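Local coordinates for folylpolyglutamate synthase (FolC) (Helicobacter pylori, PDB 6K8C), which probably adds glutamate to dihydropteroate and, in successive ATP-dependent steps, to tetrahydrofolate derivatives, yielding dihydrofolate and folylpolyglutamates, at residues N56-T61 and V161-D166; T61-T66 and K267-I272; T66-D71 and V246-F251; K75-T80 and F91-S96; K225-Y230 and F239-L244. All coordinates share one frame; numbering follows the deposited sequence.

Interaction 1: N56-T61 and V161-D166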
# COMPACT_ATOMS: atom_id res chain seq x y z
N ASN A 56 7.86 -3.09 2.23
CA ASN A 56 7.69 -2.94 0.80
C ASN A 56 6.74 -4.00 0.27
O ASN A 56 6.66 -5.11 0.81
CB ASN A 56 9.04 -3.04 0.07
CG ASN A 56 10.01 -1.96 0.50
OD1 ASN A 56 9.64 -0.79 0.62
ND2 ASN A 56 11.26 -2.34 0.75
N GLY A 57 6.03 -3.65 -0.80
CA GLY A 57 5.18 -4.60 -1.49
C GLY A 57 3.91 -5.00 -0.79
O GLY A 57 3.29 -5.99 -1.19
N LYS A 58 3.49 -4.28 0.26
CA LYS A 58 2.24 -4.63 0.93
C LYS A 58 1.05 -4.51 -0.01
O LYS A 58 0.20 -5.41 -0.08
CB LYS A 58 2.02 -3.75 2.17
CG LYS A 58 2.93 -4.09 3.35
CD LYS A 58 2.37 -3.54 4.66
CE LYS A 58 2.34 -2.02 4.66
NZ LYS A 58 3.62 -1.43 4.17
N GLY A 59 1.00 -3.42 -0.77
CA GLY A 59 -0.17 -3.16 -1.60
C GLY A 59 -0.36 -4.19 -2.69
O GLY A 59 -1.46 -4.73 -2.86
N SER A 60 0.70 -4.48 -3.45
CA SER A 60 0.55 -5.43 -4.55
C SER A 60 0.36 -6.85 -4.04
O SER A 60 -0.46 -7.60 -4.59
CB SER A 60 1.75 -5.35 -5.49
OG SER A 60 2.96 -5.55 -4.79
N THR A 61 1.10 -7.24 -3.00
CA THR A 61 0.93 -8.58 -2.44
C THR A 61 -0.51 -8.79 -1.98
O THR A 61 -1.12 -9.83 -2.26
CB THR A 61 1.89 -8.80 -1.27
OG1 THR A 61 3.24 -8.58 -1.70
CG2 THR A 61 1.75 -10.22 -0.73
N VAL A 161 0.87 -12.36 6.48
CA VAL A 161 1.80 -12.36 5.35
C VAL A 161 2.83 -11.27 5.63
O VAL A 161 2.49 -10.09 5.70
CB VAL A 161 1.09 -12.11 4.01
CG1 VAL A 161 2.11 -12.03 2.89
CG2 VAL A 161 0.08 -13.22 3.74
N PHE A 162 4.09 -11.67 5.79
CA PHE A 162 5.16 -10.72 6.05
C PHE A 162 5.88 -10.44 4.74
O PHE A 162 6.65 -11.28 4.25
CB PHE A 162 6.12 -11.24 7.12
CG PHE A 162 5.50 -11.29 8.49
CD1 PHE A 162 5.30 -10.13 9.22
CD2 PHE A 162 5.10 -12.50 9.04
CE1 PHE A 162 4.71 -10.17 10.48
CE2 PHE A 162 4.52 -12.55 10.30
CZ PHE A 162 4.33 -11.38 11.02
N THR A 163 5.62 -9.27 4.16
CA THR A 163 6.33 -8.80 2.98
C THR A 163 7.72 -8.32 3.41
O THR A 163 8.04 -8.30 4.60
CB THR A 163 5.50 -7.72 2.28
OG1 THR A 163 5.55 -6.50 3.02
CG2 THR A 163 4.05 -8.17 2.15
N PRO A 164 8.60 -7.97 2.46
CA PRO A 164 9.97 -7.60 2.85
C PRO A 164 10.02 -6.41 3.80
O PRO A 164 9.34 -5.40 3.60
CB PRO A 164 10.64 -7.28 1.50
CG PRO A 164 9.95 -8.20 0.55
CD PRO A 164 8.49 -8.16 1.00
N ILE A 165 10.85 -6.54 4.84
CA ILE A 165 10.97 -5.55 5.91
C ILE A 165 12.30 -4.82 5.75
O ILE A 165 13.35 -5.45 5.56
CB ILE A 165 10.88 -6.22 7.29
CG1 ILE A 165 9.50 -6.84 7.49
CG2 ILE A 165 11.18 -5.22 8.40
CD1 ILE A 165 9.48 -7.95 8.53
N ASP A 166 12.26 -3.49 5.87
CA ASP A 166 13.44 -2.66 5.67
C ASP A 166 13.29 -1.41 6.53
O ASP A 166 12.34 -1.26 7.30
CB ASP A 166 13.62 -2.33 4.19
CG ASP A 166 15.08 -2.14 3.81
OD1 ASP A 166 15.90 -1.88 4.71
OD2 ASP A 166 15.40 -2.25 2.61
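The side-chain amide of Asn56 and the carboxylate of Asp166 are turned 75° against each other, and they meet loosely, ND2 of Asn56 lying 4.2 Å from CB of Asp166. A flat group with a closer partner is the peptide carbonyl of Asn56: the hydroxyl of Thr163 stands 36° out of its plane and donates to it, Thr163 OG1 to O of Asn56 measuring 2.8 Å. Pro164 O, by contrast, receives Asn56 N nearly along its C=O axis, at 3.1 Å with a nearly straight N-H of 169°. Residues 54-60, Gly-Thr-Asn-Gly-Lys-Gly-Ser, form the P-loop between strand 48-53 and helix 58-70, and the two bonds tie it to the chain leaving the adjacent strand 159-162. Gly57 is the N-cap; its carbonyl O is gripped twice by Thr61, through the backbone N and through OG1, the latter at 2.6 Å. A citrate, probably from the crystallisation liquor, hydrogen-bonds Gly57 N and Ser60 OG, consistent with an anion site as in other P-loops. Thr163 keeps OG1 in the crowded position between its own N and carbonyl carbon, which sends its CG2 past Thr61 OG1 at 4.0 Å. Lys58 crosses it at about a right angle, CG 3.6 Å from Thr163 OG1, and curls back so that NZ bonds Gly54 O. One helical turn on, CG2 of Thr61 meets CG1 of Val161 at 4.1 Å.

Interaction 2: T61-T66 and K267-I272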
# COMPACT_ATOMS: atom_id res chain seq x y z
N THR A 61 1.10 -7.24 -3.00
CA THR A 61 0.93 -8.58 -2.44
C THR A 61 -0.51 -8.79 -1.98
O THR A 61 -1.12 -9.83 -2.26
CB THR A 61 1.89 -8.80 -1.27
OG1 THR A 61 3.24 -8.58 -1.70
CG2 THR A 61 1.75 -10.22 -0.73
N GLY A 62 -1.06 -7.82 -1.26
CA GLY A 62 -2.42 -7.96 -0.77
C GLY A 62 -3.45 -7.95 -1.88
O GLY A 62 -4.43 -8.70 -1.83
N ARG A 63 -3.25 -7.11 -2.89
CA ARG A 63 -4.24 -7.03 -3.96
C ARG A 63 -4.18 -8.26 -4.86
O ARG A 63 -5.22 -8.72 -5.35
CB ARG A 63 -4.04 -5.74 -4.77
CG ARG A 63 -5.16 -5.46 -5.79
CD ARG A 63 -6.54 -5.31 -5.14
NE ARG A 63 -6.53 -4.22 -4.16
CZ ARG A 63 -6.68 -2.94 -4.46
NH1 ARG A 63 -6.87 -2.56 -5.72
NH2 ARG A 63 -6.64 -2.03 -3.50
N PHE A 64 -2.98 -8.80 -5.09
CA PHE A 64 -2.85 -10.05 -5.84
C PHE A 64 -3.61 -11.17 -5.15
O PHE A 64 -4.36 -11.91 -5.79
CB PHE A 64 -1.37 -10.44 -5.97
CG PHE A 64 -0.70 -9.93 -7.22
CD1 PHE A 64 -1.34 -10.00 -8.44
CD2 PHE A 64 0.59 -9.42 -7.16
CE1 PHE A 64 -0.70 -9.55 -9.59
CE2 PHE A 64 1.23 -8.97 -8.31
CZ PHE A 64 0.58 -9.03 -9.53
N LEU A 65 -3.42 -11.31 -3.83
CA LEU A 65 -4.17 -12.30 -3.07
C LEU A 65 -5.67 -12.05 -3.18
O LEU A 65 -6.45 -12.99 -3.39
CB LEU A 65 -3.72 -12.28 -1.61
CG LEU A 65 -4.48 -13.18 -0.62
CD1 LEU A 65 -4.38 -14.64 -1.03
CD2 LEU A 65 -3.94 -13.00 0.78
N THR A 66 -6.09 -10.79 -3.03
CA THR A 66 -7.50 -10.42 -3.16
C THR A 66 -8.07 -10.85 -4.51
O THR A 66 -9.18 -11.38 -4.59
CB THR A 66 -7.67 -8.91 -2.96
OG1 THR A 66 -7.26 -8.54 -1.64
CG2 THR A 66 -9.13 -8.48 -3.17
N LYS A 267 -6.70 -11.64 -13.85
CA LYS A 267 -6.74 -10.37 -14.54
C LYS A 267 -5.47 -9.58 -14.25
O LYS A 267 -4.79 -9.81 -13.25
CB LYS A 267 -7.98 -9.57 -14.11
CG LYS A 267 -7.92 -9.07 -12.68
CD LYS A 267 -9.00 -8.01 -12.41
CE LYS A 267 -10.38 -8.61 -12.52
NZ LYS A 267 -11.44 -7.60 -12.22
N PRO A 268 -5.11 -8.65 -15.13
CA PRO A 268 -3.91 -7.83 -14.88
C PRO A 268 -4.08 -6.97 -13.64
O PRO A 268 -5.12 -6.36 -13.42
CB PRO A 268 -3.79 -6.98 -16.15
CG PRO A 268 -5.15 -6.99 -16.76
CD PRO A 268 -5.73 -8.33 -16.43
N LEU A 269 -3.02 -6.93 -12.82
CA LEU A 269 -3.06 -6.15 -11.59
C LEU A 269 -3.01 -4.66 -11.92
O LEU A 269 -2.14 -4.20 -12.66
CB LEU A 269 -1.90 -6.52 -10.67
CG LEU A 269 -1.78 -5.59 -9.45
CD1 LEU A 269 -3.01 -5.71 -8.57
CD2 LEU A 269 -0.51 -5.86 -8.65
N ASN A 270 -3.94 -3.91 -11.35
CA ASN A 270 -3.96 -2.46 -11.46
C ASN A 270 -4.17 -1.89 -10.06
O ASN A 270 -5.11 -2.27 -9.37
CB ASN A 270 -5.07 -1.99 -12.40
CG ASN A 270 -5.28 -0.49 -12.35
OD1 ASN A 270 -6.08 0.01 -11.55
ND2 ASN A 270 -4.57 0.24 -13.20
N LEU A 271 -3.28 -0.99 -9.66
CA LEU A 271 -3.41 -0.28 -8.39
C LEU A 271 -3.48 1.21 -8.68
O LEU A 271 -2.74 1.73 -9.51
CB LEU A 271 -2.24 -0.56 -7.45
CG LEU A 271 -2.15 -1.96 -6.84
CD1 LEU A 271 -0.90 -2.06 -5.97
CD2 LEU A 271 -3.41 -2.26 -6.04
N ILE A 272 -4.40 1.89 -7.98
CA ILE A 272 -4.53 3.33 -8.14
C ILE A 272 -3.24 4.00 -7.68
O ILE A 272 -2.67 3.65 -6.63
CB ILE A 272 -5.75 3.84 -7.36
CG1 ILE A 272 -7.04 3.40 -8.06
CG2 ILE A 272 -5.71 5.35 -7.22
CD1 ILE A 272 -8.27 3.40 -7.16
O HOH W 1 -6.62 0.34 -6.48
O HOH W 2 -7.13 -3.76 -8.43
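Leu269 enters between two side chains of helix 58-70 and crosses each at about a right angle. One branch, CD2, sits over a face of the Phe64 ring, 3.7 Å from its centroid and 20° off the normal, a CH-pi contact; CB of Leu269 presses on the same ring, 3.4 Å from Phe64 CE1. The other branch, CD1 of Leu269, meets the aliphatic part of Arg63, at 3.5 Å from CG. Arg63 starts with CG anti to the backbone N and then bends at both chi2 and chi3, folding its guanidinium over Leu271, past which it runs in the opposite direction. Leu271 CD2 thus lies over one face of that group, 3.5 Å from Arg63 NH1, while Phe92 makes a cation-pi contact on the other face. Two waters lie at the edge of the guanidinium, in its plane. Both accept from NH1; one also accepts from Ile272 N at 3.1 Å, and the other donates to Asn270 O at 2.7 Å. Leucines and water bridges thus fasten the irregular segment 267-272 to the P-loop helix of the Mur ligase-type middle domain. NE of Arg63 can only donate, so His78 ND1, to which it hydrogen-bonds, must accept and probably carries no proton; the nearby positive charge would be expected to disfavour protonation of the ring.

Interaction 3: T66-D71 and V246-F251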
# COMPACT_ATOMS: atom_id res chain seq x y z
N THR A 66 -6.09 -10.79 -3.03
CA THR A 66 -7.50 -10.42 -3.16
C THR A 66 -8.07 -10.85 -4.51
O THR A 66 -9.18 -11.38 -4.59
CB THR A 66 -7.67 -8.91 -2.96
OG1 THR A 66 -7.26 -8.54 -1.64
CG2 THR A 66 -9.13 -8.48 -3.17
N LEU A 67 -7.32 -10.61 -5.59
CA LEU A 67 -7.80 -10.97 -6.93
C LEU A 67 -7.91 -12.48 -7.09
O LEU A 67 -8.87 -12.97 -7.68
CB LEU A 67 -6.88 -10.38 -8.00
CG LEU A 67 -6.86 -8.85 -8.07
CD1 LEU A 67 -5.86 -8.36 -9.12
CD2 LEU A 67 -8.26 -8.29 -8.32
N LEU A 68 -6.93 -13.23 -6.57
CA LEU A 68 -7.00 -14.68 -6.67
C LEU A 68 -8.21 -15.23 -5.92
O LEU A 68 -8.92 -16.10 -6.42
CB LEU A 68 -5.71 -15.31 -6.12
CG LEU A 68 -4.43 -15.07 -6.93
CD1 LEU A 68 -3.20 -15.33 -6.07
CD2 LEU A 68 -4.41 -15.93 -8.19
N LEU A 69 -8.45 -14.72 -4.71
CA LEU A 69 -9.61 -15.18 -3.94
C LEU A 69 -10.91 -14.82 -4.63
O LEU A 69 -11.83 -15.65 -4.72
CB LEU A 69 -9.56 -14.58 -2.53
CG LEU A 69 -8.39 -15.07 -1.67
CD1 LEU A 69 -8.22 -14.21 -0.42
CD2 LEU A 69 -8.58 -16.52 -1.30
N ALA A 70 -11.01 -13.59 -5.16
CA ALA A 70 -12.21 -13.18 -5.88
C ALA A 70 -12.45 -14.06 -7.10
O ALA A 70 -13.61 -14.30 -7.46
CB ALA A 70 -12.09 -11.71 -6.29
N ASP A 71 -11.38 -14.54 -7.74
CA ASP A 71 -11.51 -15.44 -8.88
C ASP A 71 -12.09 -16.80 -8.50
O ASP A 71 -12.52 -17.54 -9.39
CB ASP A 71 -10.16 -15.64 -9.56
CG ASP A 71 -9.98 -14.76 -10.78
OD1 ASP A 71 -10.94 -14.04 -11.13
OD2 ASP A 71 -8.89 -14.79 -11.38
N VAL A 246 4.47 -14.63 -3.39
CA VAL A 246 4.04 -14.65 -1.99
C VAL A 246 2.52 -14.70 -1.89
O VAL A 246 1.97 -15.48 -1.10
CB VAL A 246 4.63 -13.43 -1.25
CG1 VAL A 246 4.05 -13.35 0.16
CG2 VAL A 246 6.16 -13.52 -1.22
N ALA A 247 1.83 -13.90 -2.69
CA ALA A 247 0.37 -13.94 -2.68
C ALA A 247 -0.15 -15.31 -3.09
O ALA A 247 -1.16 -15.79 -2.56
CB ALA A 247 -0.21 -12.86 -3.59
N LEU A 248 0.52 -15.95 -4.05
CA LEU A 248 0.11 -17.29 -4.47
C LEU A 248 0.29 -18.30 -3.34
O LEU A 248 -0.57 -19.16 -3.12
CB LEU A 248 0.90 -17.72 -5.71
CG LEU A 248 0.41 -18.96 -6.46
CD1 LEU A 248 -1.00 -18.76 -6.97
CD2 LEU A 248 1.36 -19.27 -7.62
N LYS A 249 1.40 -18.20 -2.60
CA LYS A 249 1.61 -19.09 -1.46
C LYS A 249 0.54 -18.86 -0.39
O LYS A 249 0.06 -19.82 0.23
CB LYS A 249 3.00 -18.87 -0.87
CG LYS A 249 3.39 -19.92 0.17
CD LYS A 249 3.37 -21.31 -0.45
CE LYS A 249 4.52 -22.16 0.05
NZ LYS A 249 4.63 -23.42 -0.73
N ALA A 250 0.18 -17.60 -0.14
CA ALA A 250 -0.92 -17.31 0.77
C ALA A 250 -2.21 -17.95 0.28
O ALA A 250 -2.93 -18.59 1.06
CB ALA A 250 -1.09 -15.79 0.92
N PHE A 251 -2.52 -17.78 -1.01
CA PHE A 251 -3.71 -18.37 -1.60
C PHE A 251 -3.74 -19.88 -1.39
O PHE A 251 -4.75 -20.44 -0.95
CB PHE A 251 -3.75 -18.03 -3.10
CG PHE A 251 -4.87 -18.69 -3.85
CD1 PHE A 251 -6.12 -18.10 -3.92
CD2 PHE A 251 -4.66 -19.90 -4.51
CE1 PHE A 251 -7.15 -18.71 -4.62
CE2 PHE A 251 -5.69 -20.51 -5.21
CZ PHE A 251 -6.94 -19.91 -5.27
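The close part of this contact is Phe251 packed against Leu68 and Leu69 of helix 58-70. Its CG is anti to the backbone N, which carries the ring across to Leu68: CD1 of Phe251 touches CB of Leu68 at 3.6 Å, and CE1 of Phe251 reaches the carbonyl O of Leu68, also at 3.6 Å. Leu69 slides past in the opposite direction and adds its CD2, 3.9 Å from CD1 of Phe251. The approach of both leucines is oblique to the ring. The axes of segments 66-70 and 246-251 approach to 9.8 Å and cross at -40°, consistent with spacing by one large aromatic and two leucines. The two helices lie together on one side of the parallel strands of the P-loop NTPase-type middle domain, Thr66 and Leu69 resting on strand 76-79 and Ala250 on strand 159-162. Packing is looser where Leu68 extends beyond the ring. CD1 of Leu68 stays 4.1 Å from Ala247 O and 4.2 Å from CD1 of Leu248, a partly exposed residue whose CB points away from helix 58-70 and whose tip alone swings back. Val262 from a loop touches both Leu68 and Leu248.

Interaction 4: K75-T80 and F91-S96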
# COMPACT_ATOMS: atom_id res chain seq x y z
N LYS A 75 -16.10 -13.44 -1.59
CA LYS A 75 -16.26 -12.03 -1.28
C LYS A 75 -15.09 -11.59 -0.41
O LYS A 75 -14.84 -12.18 0.64
CB LYS A 75 -17.59 -11.78 -0.57
CG LYS A 75 -18.80 -11.95 -1.48
CD LYS A 75 -20.06 -11.39 -0.82
CE LYS A 75 -21.19 -12.41 -0.82
NZ LYS A 75 -21.93 -12.42 0.47
N VAL A 76 -14.37 -10.56 -0.86
CA VAL A 76 -13.13 -10.13 -0.21
C VAL A 76 -13.12 -8.61 -0.11
O VAL A 76 -13.47 -7.91 -1.07
CB VAL A 76 -11.88 -10.61 -0.99
CG1 VAL A 76 -10.61 -10.29 -0.20
CG2 VAL A 76 -11.97 -12.10 -1.29
N LEU A 77 -12.69 -8.10 1.04
CA LEU A 77 -12.38 -6.69 1.19
C LEU A 77 -10.89 -6.53 1.44
O LEU A 77 -10.33 -7.19 2.32
CB LEU A 77 -13.16 -6.06 2.35
CG LEU A 77 -13.00 -4.53 2.37
CD1 LEU A 77 -14.32 -3.90 2.77
CD2 LEU A 77 -11.89 -4.06 3.30
N HIS A 78 -10.25 -5.65 0.67
CA HIS A 78 -8.84 -5.34 0.82
C HIS A 78 -8.72 -3.93 1.39
O HIS A 78 -9.11 -2.96 0.74
CB HIS A 78 -8.11 -5.44 -0.52
CG HIS A 78 -6.63 -5.26 -0.41
ND1 HIS A 78 -5.84 -4.88 -1.48
CD2 HIS A 78 -5.79 -5.40 0.64
CE1 HIS A 78 -4.58 -4.81 -1.09
NE2 HIS A 78 -4.52 -5.12 0.19
N PHE A 79 -8.18 -3.84 2.60
CA PHE A 79 -8.04 -2.59 3.33
C PHE A 79 -6.59 -2.14 3.24
O PHE A 79 -5.70 -2.85 3.71
CB PHE A 79 -8.46 -2.80 4.78
CG PHE A 79 -8.23 -1.62 5.68
CD1 PHE A 79 -8.86 -0.42 5.45
CD2 PHE A 79 -7.39 -1.73 6.78
CE1 PHE A 79 -8.66 0.66 6.29
CE2 PHE A 79 -7.19 -0.66 7.63
CZ PHE A 79 -7.82 0.53 7.38
N THR A 80 -6.35 -0.96 2.66
CA THR A 80 -4.99 -0.46 2.46
C THR A 80 -4.87 0.96 3.00
O THR A 80 -5.86 1.60 3.36
CB THR A 80 -4.60 -0.46 0.97
OG1 THR A 80 -5.49 0.40 0.25
CG2 THR A 80 -4.69 -1.87 0.41
N PHE A 91 -10.61 1.00 0.60
CA PHE A 91 -11.54 -0.12 0.74
C PHE A 91 -11.85 -0.68 -0.65
O PHE A 91 -12.68 -0.13 -1.38
CB PHE A 91 -12.81 0.31 1.46
CG PHE A 91 -12.56 1.20 2.65
CD1 PHE A 91 -12.32 0.65 3.90
CD2 PHE A 91 -12.59 2.58 2.53
CE1 PHE A 91 -12.10 1.46 5.01
CE2 PHE A 91 -12.37 3.40 3.62
CZ PHE A 91 -12.12 2.84 4.87
N PHE A 92 -11.17 -1.77 -1.01
CA PHE A 92 -11.41 -2.48 -2.26
C PHE A 92 -12.34 -3.64 -1.93
O PHE A 92 -11.92 -4.61 -1.28
CB PHE A 92 -10.09 -2.98 -2.85
CG PHE A 92 -10.20 -3.51 -4.26
CD1 PHE A 92 -10.23 -2.65 -5.34
CD2 PHE A 92 -10.24 -4.88 -4.49
CE1 PHE A 92 -10.31 -3.14 -6.63
CE2 PHE A 92 -10.33 -5.38 -5.78
CZ PHE A 92 -10.36 -4.51 -6.85
N LEU A 93 -13.60 -3.53 -2.34
CA LEU A 93 -14.65 -4.43 -1.87
C LEU A 93 -15.26 -5.17 -3.06
O LEU A 93 -15.82 -4.54 -3.96
CB LEU A 93 -15.73 -3.64 -1.12
CG LEU A 93 -17.02 -4.39 -0.79
CD1 LEU A 93 -16.76 -5.55 0.17
CD2 LEU A 93 -18.06 -3.44 -0.20
N ASN A 94 -15.16 -6.49 -3.04
CA ASN A 94 -15.78 -7.36 -4.04
C ASN A 94 -15.43 -6.90 -5.46
O ASN A 94 -16.29 -6.77 -6.33
CB ASN A 94 -17.29 -7.44 -3.84
CG ASN A 94 -17.67 -7.99 -2.48
OD1 ASN A 94 -16.94 -8.78 -1.89
ND2 ASN A 94 -18.81 -7.55 -1.96
N GLY A 95 -14.14 -6.64 -5.68
CA GLY A 95 -13.63 -6.39 -7.01
C GLY A 95 -13.57 -4.95 -7.45
O GLY A 95 -13.14 -4.68 -8.58
N SER A 96 -13.98 -4.00 -6.60
CA SER A 96 -13.90 -2.60 -6.99
C SER A 96 -13.79 -1.72 -5.75
O SER A 96 -14.12 -2.14 -4.63
CB SER A 96 -15.12 -2.19 -7.84
OG SER A 96 -16.29 -2.15 -7.05
O HOH W 3 -12.43 -8.05 -3.72
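Strands 76-79 and 91-93 run antiparallel, their axes at 166°, with His78 and Phe92 as the hydrogen-bonded pair flanked by the non-hydrogen-bonded pairs Leu77-Leu93 and Phe79-Phe91. They form a beta hairpin at one margin of the middle-domain sheet, where strand 76-79 also pairs in parallel with strand 138-142. His78 N donates to Phe92 O at 2.8 Å and Phe92 N to His78 O at 3.0 Å, both within the carbonyl planes. Leu77, Phe79, Phe91 and Leu93 share the face turned to helix 121-132. There Leu77 CD1 meets Leu93 CD1 at 3.9 Å, and the two phenylalanine rings lie side by side, pointing the same way, with planes 30° apart. The ring centroids of Phe79 and Phe91 are 5.7 Å apart, so the rings are slid out of overlap. They touch along their CD1 and CE1 atoms, CE1 of Phe79 lying 3.8 Å from CE1 of Phe91. On the other face His78 and Phe92 approach through their CB atoms and lead their rings toward helix 58-70. A type I' turn from Leu93 to Ser96 then reverses the chain into strand 96-97, Asn94 and Gly95 taking its positive phi values. Asn94 OD1 also receives a weak bond from Val76 N, at 3.3 Å. Val76 O accepts twice, from Asn94 N nearly along its C=O axis and from a water at 2.9 Å that accepts from Gly95 N at 3.0 Å.

Interaction 5: K225-Y230 and F239-L244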
# COMPACT_ATOMS: atom_id res chain seq x y z
N LYS A 225 7.55 -20.25 -13.58
CA LYS A 225 7.26 -19.91 -14.96
C LYS A 225 5.87 -19.29 -15.10
O LYS A 225 5.68 -18.33 -15.85
CB LYS A 225 7.39 -21.15 -15.85
CG LYS A 225 6.60 -21.08 -17.15
CD LYS A 225 7.12 -22.08 -18.18
CE LYS A 225 8.33 -21.53 -18.93
NZ LYS A 225 8.84 -22.51 -19.93
N GLY A 226 4.89 -19.82 -14.38
CA GLY A 226 3.54 -19.27 -14.44
C GLY A 226 3.49 -17.81 -14.03
O GLY A 226 2.78 -17.01 -14.64
N VAL A 227 4.26 -17.44 -13.00
CA VAL A 227 4.31 -16.05 -12.57
C VAL A 227 5.07 -15.20 -13.58
O VAL A 227 4.65 -14.09 -13.92
CB VAL A 227 4.92 -15.95 -11.16
CG1 VAL A 227 5.31 -14.51 -10.84
CG2 VAL A 227 3.94 -16.47 -10.14
N ARG A 228 6.21 -15.71 -14.07
CA ARG A 228 6.92 -14.99 -15.12
C ARG A 228 6.03 -14.76 -16.34
O ARG A 228 6.00 -13.66 -16.90
CB ARG A 228 8.19 -15.74 -15.54
CG ARG A 228 9.33 -15.64 -14.55
CD ARG A 228 10.62 -15.16 -15.18
NE ARG A 228 11.70 -15.07 -14.21
CZ ARG A 228 11.85 -14.08 -13.33
NH1 ARG A 228 10.98 -13.08 -13.30
NH2 ARG A 228 12.87 -14.10 -12.48
N ASP A 229 5.29 -15.79 -16.75
CA ASP A 229 4.42 -15.67 -17.92
C ASP A 229 3.33 -14.63 -17.69
O ASP A 229 3.04 -13.82 -18.57
CB ASP A 229 3.81 -17.03 -18.25
CG ASP A 229 4.81 -17.99 -18.87
OD1 ASP A 229 5.94 -17.57 -19.15
OD2 ASP A 229 4.46 -19.17 -19.07
N TYR A 230 2.72 -14.65 -16.50
CA TYR A 230 1.69 -13.67 -16.18
C TYR A 230 2.25 -12.25 -16.25
O TYR A 230 1.63 -11.35 -16.82
CB TYR A 230 1.10 -13.97 -14.80
CG TYR A 230 0.23 -12.86 -14.25
CD1 TYR A 230 -1.12 -12.78 -14.59
CD2 TYR A 230 0.74 -11.91 -13.38
CE1 TYR A 230 -1.92 -11.77 -14.08
CE2 TYR A 230 -0.06 -10.90 -12.86
CZ TYR A 230 -1.38 -10.83 -13.22
OH TYR A 230 -2.17 -9.82 -12.70
N PHE A 239 5.45 -4.24 -10.88
CA PHE A 239 5.31 -5.00 -9.64
C PHE A 239 6.32 -6.14 -9.60
O PHE A 239 6.48 -6.86 -10.58
CB PHE A 239 3.89 -5.54 -9.51
CG PHE A 239 2.83 -4.48 -9.65
CD1 PHE A 239 2.61 -3.57 -8.63
CD2 PHE A 239 2.08 -4.39 -10.81
CE1 PHE A 239 1.63 -2.59 -8.76
CE2 PHE A 239 1.10 -3.41 -10.94
CZ PHE A 239 0.88 -2.51 -9.91
N LEU A 240 6.99 -6.28 -8.46
CA LEU A 240 7.95 -7.37 -8.28
C LEU A 240 7.26 -8.72 -8.41
O LEU A 240 6.21 -8.96 -7.80
CB LEU A 240 8.61 -7.27 -6.90
CG LEU A 240 9.83 -6.36 -6.74
CD1 LEU A 240 10.22 -6.27 -5.27
CD2 LEU A 240 10.99 -6.87 -7.58
N ALA A 241 7.85 -9.60 -9.22
CA ALA A 241 7.28 -10.93 -9.41
C ALA A 241 7.16 -11.67 -8.08
O ALA A 241 6.20 -12.41 -7.86
CB ALA A 241 8.12 -11.73 -10.40
N MET A 242 8.11 -11.46 -7.17
CA MET A 242 8.07 -12.14 -5.88
C MET A 242 6.81 -11.79 -5.08
O MET A 242 6.32 -12.60 -4.30
CB MET A 242 9.32 -11.82 -5.07
CG MET A 242 9.44 -12.59 -3.75
SD MET A 242 9.60 -14.38 -3.94
CE MET A 242 10.74 -14.49 -5.28
N ASN A 243 6.27 -10.58 -5.29
CA ASN A 243 5.04 -10.21 -4.59
C ASN A 243 3.90 -11.14 -4.98
O ASN A 243 3.11 -11.55 -4.13
CB ASN A 243 4.69 -8.75 -4.88
CG ASN A 243 5.66 -7.78 -4.21
OD1 ASN A 243 6.40 -8.16 -3.31
ND2 ASN A 243 5.64 -6.53 -4.65
N LEU A 244 3.81 -11.50 -6.27
CA LEU A 244 2.79 -12.44 -6.70
C LEU A 244 3.08 -13.85 -6.20
O LEU A 244 2.15 -14.59 -5.85
CB LEU A 244 2.65 -12.43 -8.22
CG LEU A 244 1.62 -13.40 -8.84
CD1 LEU A 244 0.18 -13.18 -8.31
CD2 LEU A 244 1.65 -13.31 -10.36
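Leu244 leaves its helix with CB directed at helix 225-234 and CG anti to the backbone N, so that the branch point projects straight across the gap. CB, like CD1, lies against the ring of Phe64 of helix 58-70. CG of Leu244 comes within 4.1 Å of Val227 CG2, the two side chains sliding past each other in opposite directions. Of the tips, CD2 of Leu244 does most of the work: it lies 3.9 Å from both CG1 and CG2 of Val227 and 3.5 Å from Tyr230 CD2, meeting the tyrosine ring obliquely. Beside this, Val227 CG1 also reaches Ala241, 4.0 Å from CB and 3.8 Å from the carbonyl O. At the margin the exposed Arg228 bends its end back, NH1 4.3 Å from Ala241 CB. Tyr230 sends its hydroxyl past the contact to bond Lys267 O. Val227 and Tyr230, three apart on one helix, face Ala241 and Leu244, three apart on the other: i/i+3 positions of two sequence-adjacent helices packed together in the alpha/beta, P-loop NTPase-type middle domain.

Helix 58-70 threads three of the contacts in succession: its P-loop end in interaction 1, its middle in interaction 2 and its far end in interaction 3. Thr61 is common to 1 and 2, Thr66 to 2 and 3; interaction 1 alternates with both along the chain. Centres of interactions 2 and 3 are 9 Å apart, those of 1 and 3 about 14 Å. Helix 241-254 serves interactions 3 and 5, whereas interaction 4 extends the eight-stranded sheet that interaction 1 also reaches; 4 and 5 are the most distant pair, 22 Å between centres, and do not touch. Interaction 2 brackets 3, 4 and 5 in sequence. The loop after strand 159-162, helix 241-254 and segment 267-272 thus come from distant parts of the chain and meet on the P-loop helix.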